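Local structure of pleckstrin homology domain-containing family A member 8 (Homo sapiens, 5KDI) at residues T2-M7 with I176-D181. The protein binds simple glycosphingolipids in its GLTP-fold domain and probably transfers them between membranes. The protein carries 2 engineered substitutions. Residues are numbered along the deposited sequence; the frame is centred on the assembly and turned at random.
Sequences TFFSTM and IGMQRD. With 6S8 ((~{Z})-~{N}-[(~{E},2~{S},3~{R})-1-[(2~{R},3~{R},4~{S},5~{R},6~{R})-6-(hydroxymethyl)-3,4,5-tris(oxidanyl)oxan-2-yl]oxy-3-oxidanyl-octadec-4-en-2-yl]octadec-9-enamide), chain C.
Asp-181 OD2 is gripped by three donors: the hydroxyls of Thr-2 and Ser-5, reaching in from the N-terminal segment, and NH2 of Arg-180 on its own helix. Thr-2 OG1 gives its proton to Asp-181 OD2, 2.7 Å away, along the anti lone pair, the two side chains meeting tip to tip, while Ser-5 OG, also 2.7 Å from Asp-181 OD2, comes in from above the carboxylate plane. The backbone N of Thr-2 adds a long, weak bond to the same oxygen. Arg-180, bent back at chi3 (64°), grips the carboxylate side-on in a salt bridge, NE on Asp-181 OD1 (2.8 Å) and NH2 on OD2; so many donors should keep the acid ionised. Thr-2 OG1 lies between its own N and carbonyl carbon (chi1 78°), where it also accepts from Phe-4 N at 3.0 Å, an ST turn that opens the short 3-10 turn. In this all-helical GLTP fold, the turn thus pins the chain's start to helix 172-202 and sets Phe-3 and Phe-4 in the wall of the glycolipid pocket, at the tail end of the acyl chain. The terminal methyl carbon CAR of the oleoyl chain of 6S8 lies 3.4 Å from Phe-4 CE1 and also touches Phe-3 CE2; Phe-3 CD2 sits over one face of the Phe-4 ring, near its rim. On the helix side, Met-178, folded at chi2 and chi3, brings SD to the edge of that ring, 3.9 Å from Phe-4 CE2, a Met-aromatic contact. Thr-2 CG2 lies against the backbone at Gly-177 and Met-178, and Phe-4 CB packs on Asp-181 CB. A water donates to both Phe-4 O and Asp-181 O, bridging the two backbones.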
ATOM      1  N   THR A   2     -14.194 -11.549  -0.032  1.00 28.16           N
ATOM      2  CA  THR A   2     -13.655 -10.736   1.018  1.00 24.93           C
ATOM      3  C   THR A   2     -13.308  -9.345   0.461  1.00 24.27           C
ATOM      4  O   THR A   2     -13.348  -9.122  -0.760  1.00 24.95           O
ATOM      5  CB  THR A   2     -12.402 -11.301   1.693  1.00 25.32           C
ATOM      6  OG1 THR A   2     -11.313 -11.042   0.828  1.00 25.32           O
ATOM      7  CG2 THR A   2     -12.497 -12.844   2.099  1.00 28.77           C
ATOM      8  N   PHE A   3     -12.960  -8.414   1.364  1.00 23.89           N
ATOM      9  CA  PHE A   3     -12.477  -7.134   0.941  1.00 21.18           C
ATOM     10  C   PHE A   3     -11.453  -7.258  -0.206  1.00 22.16           C
ATOM     11  O   PHE A   3     -11.426  -6.426  -1.156  1.00 22.88           O
ATOM     12  CB  PHE A   3     -11.796  -6.426   2.132  1.00 22.95           C
ATOM     13  CG  PHE A   3     -10.875  -5.273   1.746  1.00 21.72           C
ATOM     14  CD1 PHE A   3     -11.400  -4.036   1.407  1.00 25.90           C
ATOM     15  CD2 PHE A   3      -9.493  -5.441   1.616  1.00 23.88           C
ATOM     16  CE1 PHE A   3     -10.614  -2.974   0.999  1.00 25.53           C
ATOM     17  CE2 PHE A   3      -8.666  -4.373   1.216  1.00 23.45           C
ATOM     18  CZ  PHE A   3      -9.236  -3.135   0.910  1.00 22.75           C
ATOM     19  N   PHE A   4     -10.545  -8.250  -0.085  1.00 21.81           N
ATOM     20  CA  PHE A   4      -9.415  -8.368  -0.991  1.00 21.07           C
ATOM     21  C   PHE A   4      -9.751  -8.788  -2.386  1.00 27.36           C
ATOM     22  O   PHE A   4      -8.878  -8.637  -3.281  1.00 32.80           O
ATOM     23  CB  PHE A   4      -8.376  -9.314  -0.392  1.00 21.33           C
ATOM     24  CG  PHE A   4      -7.820  -8.857   0.902  1.00 23.73           C
ATOM     25  CD1 PHE A   4      -6.916  -7.817   0.936  1.00 23.31           C
ATOM     26  CD2 PHE A   4      -8.243  -9.418   2.090  1.00 23.49           C
ATOM     27  CE1 PHE A   4      -6.423  -7.348   2.143  1.00 24.51           C
ATOM     28  CE2 PHE A   4      -7.745  -8.970   3.293  1.00 28.44           C
ATOM     29  CZ  PHE A   4      -6.842  -7.933   3.324  1.00 27.43           C
ATOM     30  N   SER A   5     -11.028  -9.098  -2.639  1.00 24.49           N
ATOM     31  CA  SER A   5     -11.490  -9.389  -3.983  1.00 25.21           C
ATOM     32  C   SER A   5     -12.606  -8.497  -4.454  1.00 25.91           C
ATOM     33  O   SER A   5     -13.224  -8.742  -5.487  1.00 32.31           O
ATOM     34  CB  SER A   5     -11.852 -10.877  -4.131  1.00 23.68           C
ATOM     35  OG  SER A   5     -12.756 -11.334  -3.139  1.00 29.62           O
ATOM     36  N   THR A   6     -12.825  -7.402  -3.731  1.00 27.27           N
ATOM     37  CA  THR A   6     -13.838  -6.446  -4.123  1.00 26.14           C
ATOM     38  C   THR A   6     -13.372  -5.669  -5.333  1.00 26.15           C
ATOM     39  O   THR A   6     -12.161  -5.501  -5.570  1.00 24.63           O
ATOM     40  CB  THR A   6     -14.249  -5.542  -2.933  1.00 22.73           C
ATOM     41  OG1 THR A   6     -13.067  -4.850  -2.407  1.00 27.00           O
ATOM     42  CG2 THR A   6     -15.023  -6.370  -1.862  1.00 27.93           C
ATOM     43  N   MET A   7     -14.302  -5.110  -6.115  1.00 27.84           N
ATOM     44  CA  MET A   7     -13.929  -4.411  -7.361  1.00 26.70           C
ATOM     45  C   MET A   7     -12.905  -3.267  -7.077  1.00 30.03           C
ATOM     46  O   MET A   7     -13.053  -2.493  -6.083  1.00 28.89           O
ATOM     47  CB  MET A   7     -15.209  -3.792  -7.930  1.00 33.80           C
ATOM     48  CG  MET A   7     -15.066  -3.121  -9.294  1.00 36.81           C
ATOM     49  SD  MET A   7     -14.147  -4.021 -10.580  1.00 53.65           S
ATOM     50  CE  MET A   7     -15.497  -4.634 -11.585  1.00 64.65           C
ATOM     51  N   ILE A 176     -11.342 -19.439   4.518  1.00 29.60           N
ATOM     52  CA  ILE A 176     -10.904 -19.994   3.229  1.00 32.39           C
ATOM     53  C   ILE A 176     -10.804 -18.869   2.173  1.00 30.18           C
ATOM     54  O   ILE A 176      -9.851 -18.812   1.378  1.00 31.09           O
ATOM     55  CB  ILE A 176     -11.858 -21.145   2.719  1.00 39.59           C
ATOM     56  CG1 ILE A 176     -11.984 -22.254   3.778  1.00 46.11           C
ATOM     57  CG2 ILE A 176     -11.433 -21.647   1.364  1.00 43.31           C
ATOM     58  CD1 ILE A 176     -10.695 -22.648   4.426  1.00 51.25           C
ATOM     59  N   GLY A 177     -11.812 -18.000   2.140  1.00 29.39           N
ATOM     60  CA  GLY A 177     -11.837 -16.895   1.191  1.00 28.05           C
ATOM     61  C   GLY A 177     -10.734 -15.872   1.396  1.00 29.71           C
ATOM     62  O   GLY A 177     -10.144 -15.373   0.424  1.00 27.02           O
ATOM     63  N   MET A 178     -10.417 -15.611   2.670  1.00 25.94           N
ATOM     64  CA  MET A 178      -9.261 -14.767   3.023  1.00 31.08           C
ATOM     65  C   MET A 178      -7.949 -15.358   2.497  1.00 25.17           C
ATOM     66  O   MET A 178      -7.127 -14.641   1.926  1.00 23.86           O
ATOM     67  CB  MET A 178      -9.136 -14.668   4.526  1.00 40.69           C
ATOM     68  CG  MET A 178     -10.098 -13.694   5.101  1.00 46.37           C
ATOM     69  SD  MET A 178      -9.360 -12.072   5.053  1.00 48.50           S
ATOM     70  CE  MET A 178      -8.309 -12.323   6.464  1.00 37.82           C
ATOM     71  N   GLN A 179      -7.755 -16.657   2.717  1.00 27.14           N
ATOM     72  CA  GLN A 179      -6.576 -17.371   2.197  1.00 26.15           C
ATOM     73  C   GLN A 179      -6.524 -17.296   0.685  1.00 22.55           C
ATOM     74  O   GLN A 179      -5.443 -17.001   0.143  1.00 23.80           O
ATOM     75  CB  GLN A 179      -6.501 -18.853   2.640  1.00 26.86           C
ATOM     76  CG  GLN A 179      -6.272 -18.989   4.129  1.00 29.97           C
ATOM     77  CD  GLN A 179      -4.860 -18.601   4.534  1.00 30.69           C
ATOM     78  OE1 GLN A 179      -3.897 -18.907   3.836  1.00 32.83           O
ATOM     79  NE2 GLN A 179      -4.745 -17.849   5.630  1.00 32.01           N
ATOM     80  N   ARG A 180      -7.651 -17.587   0.014  1.00 22.58           N
ATOM     81  CA  ARG A 180      -7.745 -17.517  -1.457  1.00 23.83           C
ATOM     82  C   ARG A 180      -7.385 -16.162  -1.923  1.00 19.26           C
ATOM     83  O   ARG A 180      -6.520 -16.013  -2.815  1.00 20.74           O
ATOM     84  CB  ARG A 180      -9.177 -17.879  -1.908  1.00 22.08           C
ATOM     85  CG  ARG A 180      -9.540 -17.704  -3.381  1.00 27.29           C
ATOM     86  CD  ARG A 180     -11.011 -17.629  -3.690  1.00 27.93           C
ATOM     87  NE  ARG A 180     -11.606 -16.440  -3.062  1.00 33.00           N
ATOM     88  CZ  ARG A 180     -12.695 -16.391  -2.307  1.00 38.53           C
ATOM     89  NH1 ARG A 180     -13.391 -17.500  -2.038  1.00 44.56           N
ATOM     90  NH2 ARG A 180     -13.060 -15.210  -1.802  1.00 38.46           N
ATOM     91  N   ASP A 181      -7.990 -15.135  -1.340  1.00 19.36           N
ATOM     92  CA  ASP A 181      -7.817 -13.794  -1.860  1.00 19.64           C
ATOM     93  C   ASP A 181      -6.436 -13.227  -1.576  1.00 19.27           C
ATOM     94  O   ASP A 181      -5.842 -12.545  -2.446  1.00 18.83           O
ATOM     95  CB  ASP A 181      -8.909 -12.886  -1.304  1.00 23.12           C
ATOM     96  CG  ASP A 181     -10.274 -13.197  -1.867  1.00 23.17           C
ATOM     97  OD1 ASP A 181     -10.356 -13.966  -2.872  1.00 25.93           O
ATOM     98  OD2 ASP A 181     -11.271 -12.659  -1.301  1.00 24.51           O
TER
HETATM   99  C1  6S8 C 601       6.642  10.342   5.500  1.00 21.28           C
HETATM  100  C2  6S8 C 601       5.984   9.339   6.421  1.00 21.46           C
HETATM  101  N2  6S8 C 601       5.202   8.410   5.618  1.00 20.64           N
HETATM  102  C3  6S8 C 601       5.058  10.083   7.425  1.00 25.68           C
HETATM  103  O3  6S8 C 601       5.886  11.035   8.128  1.00 30.41           O
HETATM  104  C4  6S8 C 601       4.440   9.111   8.361  1.00 23.94           C
HETATM  105  C5  6S8 C 601       3.114   8.971   8.429  1.00 29.02           C
HETATM  106  C6  6S8 C 601       2.369   8.039   9.343  1.00 32.02           C
HETATM  107  C7  6S8 C 601       3.171   7.097  10.204  1.00 37.44           C
HETATM  108  C8  6S8 C 601       2.216   6.731  11.307  1.00 44.50           C
HETATM  109  C9  6S8 C 601       2.573   5.363  11.762  1.00 45.28           C
HETATM  110  C10 6S8 C 601       2.013   4.363  10.786  1.00 38.89           C
HETATM  111  C11 6S8 C 601       0.955   3.473  11.465  1.00 40.96           C
HETATM  112  C12 6S8 C 601       0.889   2.148  10.726  1.00 45.28           C
HETATM  113  C13 6S8 C 601      -0.500   1.693  10.300  1.00 53.47           C
HETATM  114  C14 6S8 C 601      -1.369   1.107  11.401  1.00 40.01           C
HETATM  115  C15 6S8 C 601      -2.285  -0.004  10.865  1.00 45.66           C
HETATM  116  C16 6S8 C 601      -3.757   0.047  11.230  1.00 44.08           C
HETATM  117  C17 6S8 C 601      -4.403  -1.172  11.908  1.00 44.44           C
HETATM  118  C18 6S8 C 601      -4.507  -2.443  11.079  1.00 40.06           C
HETATM  119  C1A 6S8 C 601       6.144  11.497   3.449  1.00 21.49           C
HETATM  120  O1A 6S8 C 601       5.694  11.064   4.715  1.00 23.08           O
HETATM  121  C2A 6S8 C 601       4.966  11.700   2.537  1.00 21.92           C
HETATM  122  O2A 6S8 C 601       4.299  10.433   2.374  1.00 20.65           O
HETATM  123  C3A 6S8 C 601       5.376  12.352   1.218  1.00 21.93           C
HETATM  124  O3A 6S8 C 601       4.220  12.657   0.470  1.00 24.16           O
HETATM  125  C4A 6S8 C 601       6.196  13.595   1.501  1.00 25.23           C
HETATM  126  O4A 6S8 C 601       5.369  14.664   1.954  1.00 32.55           O
HETATM  127  O5A 6S8 C 601       9.060  14.218   3.855  1.00 44.65           O
HETATM  128  C5M 6S8 C 601       7.330  13.270   2.455  1.00 25.43           C
HETATM  129  C6A 6S8 C 601       8.138  14.498   2.781  1.00 32.81           C
HETATM  130  O6A 6S8 C 601       6.782  12.737   3.665  1.00 24.30           O
HETATM  131  CAA 6S8 C 601       5.367   7.097   5.665  1.00 21.73           C
HETATM  132  OAA 6S8 C 601       6.245   6.520   6.301  1.00 26.78           O
HETATM  133  CAB 6S8 C 601       4.410   6.332   4.801  1.00 26.44           C
HETATM  134  CAC 6S8 C 601       3.263   6.182   5.843  1.00 29.31           C
HETATM  135  CAD 6S8 C 601       2.885   4.769   5.943  1.00 44.47           C
HETATM  136  CAE 6S8 C 601       1.453   4.695   5.495  1.00 36.54           C
HETATM  137  CAF 6S8 C 601       1.078   3.223   5.599  1.00 30.30           C
HETATM  138  CAG 6S8 C 601       0.379   2.750   4.312  1.00 42.56           C
HETATM  139  CAH 6S8 C 601      -0.762   1.778   4.632  1.00 49.00           C
HETATM  140  CAI 6S8 C 601      -0.133   0.520   5.153  1.00 38.14           C
HETATM  141  CAJ 6S8 C 601      -0.639  -0.209   6.152  1.00 43.39           C
HETATM  142  CAK 6S8 C 601      -1.916   0.088   6.873  1.00 54.93           C
HETATM  143  CAL 6S8 C 601      -2.247  -1.305   7.422  1.00 57.10           C
HETATM  144  CAM 6S8 C 601      -3.707  -1.515   7.766  1.00 65.89           C
HETATM  145  CAN 6S8 C 601      -4.568  -1.299   6.557  1.00 50.60           C
HETATM  146  CAO 6S8 C 601      -5.822  -2.135   6.668  1.00 40.09           C
HETATM  147  CAP 6S8 C 601      -5.687  -3.474   5.998  1.00 45.18           C
HETATM  148  CAQ 6S8 C 601      -6.827  -3.743   5.069  1.00 48.69           C
HETATM  149  CAR 6S8 C 601      -6.287  -4.504   3.925  1.00 41.99           C
HETATM  150  O   HOH W   1      -7.547 -11.025  -4.275  1.00 24.92           O